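Local atomic coordinates of C. albicans actin interacting protein Aip5 (Candida albicans SC5314, PDB entry 6M4C), a protein that interacts with actin and probably promotes its nucleation as part of the polarisome complex that enables filamentous growth. Residues E43-L47 with G48-E52. Residues are numbered along the deposited sequence; the frame is centred on the assembly and turned at random.
Sequences EYRDL and GTDEE
Arg45 and Asp50 meet obliquely across the turn that leads from strand 43-46, the outermost strand of this chain's sheet, into helix 51-60, a worked example of how a strand-to-helix connection in a thioredoxin-like fold is spanned by weak or long local contacts between residues three to five apart. The arginine chain bends at chi2 (-88°) and carries its CD to 3.3 Å from Asp50 OD2. The charged ends are less intimate: Arg45 NE lies 3.9 Å from Asp50 OD2, a long salt bridge in which the oxygen sits off the plane of the guanidinium, so that the attraction is between charges without a directed N-H. The two flat groups are inclined by 32°.

Asp46 divides its carboxylate. OD1 takes the backbone N-H of Leu18, its stronger partner, while OD2 accepts a weak hydrogen bond from Thr49 OG1 at 3.4 Å. With CG anti to the backbone N (chi1 -161°), the Asp46 carboxylate brings OD2 across to that hydroxyl, and Gly48 N lies 3.7 Å from the same Asp46 oxygen.

The Leu47 side chain touches Phe15 of strand 12-16 and Ala53 and Trp57 of helix 51-60, and its carbonyl accepts a hydrogen bond from Lys54 NZ. Asp50, meanwhile, occupies the N-cap of the helix: its OD1 receives a weak hydrogen bond from Ala53 N, while its CB lies 3.0 Å from Asp46 O.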
# COMPACT_ATOMS: atom_id res chain seq x y z
N GLU A 43 5.82 2.58 1.18
CA GLU A 43 4.48 2.28 0.69
C GLU A 43 4.36 0.77 0.54
O GLU A 43 5.34 0.13 0.17
CB GLU A 43 4.21 2.90 -0.68
CG GLU A 43 4.16 4.42 -0.75
CD GLU A 43 4.07 4.97 -2.17
OE1 GLU A 43 3.42 4.31 -3.02
OE2 GLU A 43 4.64 6.06 -2.44
N TYR A 44 3.16 0.22 0.81
CA TYR A 44 2.83 -1.17 0.57
C TYR A 44 2.54 -1.42 -0.91
O TYR A 44 2.11 -0.52 -1.64
CB TYR A 44 1.60 -1.57 1.37
CG TYR A 44 1.85 -1.91 2.82
CD1 TYR A 44 2.35 -3.15 3.18
CD2 TYR A 44 1.52 -1.03 3.83
CE1 TYR A 44 2.54 -3.50 4.50
CE2 TYR A 44 1.73 -1.34 5.17
CZ TYR A 44 2.23 -2.59 5.50
OH TYR A 44 2.41 -2.97 6.81
N ARG A 45 2.83 -2.65 -1.37
CA ARG A 45 2.47 -3.13 -2.70
C ARG A 45 1.81 -4.49 -2.51
O ARG A 45 2.35 -5.31 -1.76
CB ARG A 45 3.70 -3.28 -3.61
CG ARG A 45 4.37 -1.96 -3.99
CD ARG A 45 3.74 -1.39 -5.23
NE ARG A 45 4.75 -0.58 -5.88
CZ ARG A 45 5.72 -1.07 -6.65
NH1 ARG A 45 5.77 -2.37 -6.89
NH2 ARG A 45 6.62 -0.27 -7.19
N ASP A 46 0.63 -4.67 -3.13
CA ASP A 46 -0.13 -5.90 -3.04
C ASP A 46 0.18 -6.76 -4.26
O ASP A 46 0.20 -6.27 -5.39
CB ASP A 46 -1.63 -5.62 -2.93
CG ASP A 46 -2.49 -6.75 -2.40
OD1 ASP A 46 -2.09 -7.40 -1.40
OD2 ASP A 46 -3.61 -6.94 -2.95
N LEU A 47 0.42 -8.05 -4.04
CA LEU A 47 0.78 -8.95 -5.13
C LEU A 47 -0.47 -9.60 -5.69
O LEU A 47 -0.39 -10.53 -6.50
CB LEU A 47 1.78 -9.98 -4.60
CG LEU A 47 3.24 -9.71 -4.92
CD1 LEU A 47 3.66 -8.33 -4.43
CD2 LEU A 47 4.13 -10.79 -4.34
N GLY A 48 -1.63 -9.14 -5.21
CA GLY A 48 -2.93 -9.59 -5.65
C GLY A 48 -3.46 -8.71 -6.78
O GLY A 48 -4.36 -9.13 -7.51
N THR A 49 -2.86 -7.53 -6.95
CA THR A 49 -3.44 -6.45 -7.74
C THR A 49 -2.32 -5.65 -8.40
O THR A 49 -2.59 -4.70 -9.13
CB THR A 49 -4.38 -5.57 -6.89
OG1 THR A 49 -3.69 -5.01 -5.77
CG2 THR A 49 -5.62 -6.28 -6.40
N ASP A 50 -1.06 -6.05 -8.17
CA ASP A 50 0.06 -5.37 -8.82
C ASP A 50 0.90 -6.38 -9.60
O ASP A 50 1.89 -6.88 -9.09
CB ASP A 50 0.89 -4.58 -7.81
CG ASP A 50 1.74 -3.48 -8.42
OD1 ASP A 50 2.19 -3.66 -9.56
OD2 ASP A 50 1.93 -2.43 -7.74
N GLU A 51 0.50 -6.66 -10.85
CA GLU A 51 1.25 -7.55 -11.73
C GLU A 51 2.72 -7.12 -11.74
O GLU A 51 3.61 -7.93 -11.51
CB GLU A 51 0.57 -7.62 -13.11
N GLU A 52 2.99 -5.83 -11.96
CA GLU A 52 4.36 -5.34 -11.95
C GLU A 52 5.15 -5.88 -10.74
O GLU A 52 6.29 -6.26 -10.91
CB GLU A 52 4.45 -3.82 -12.10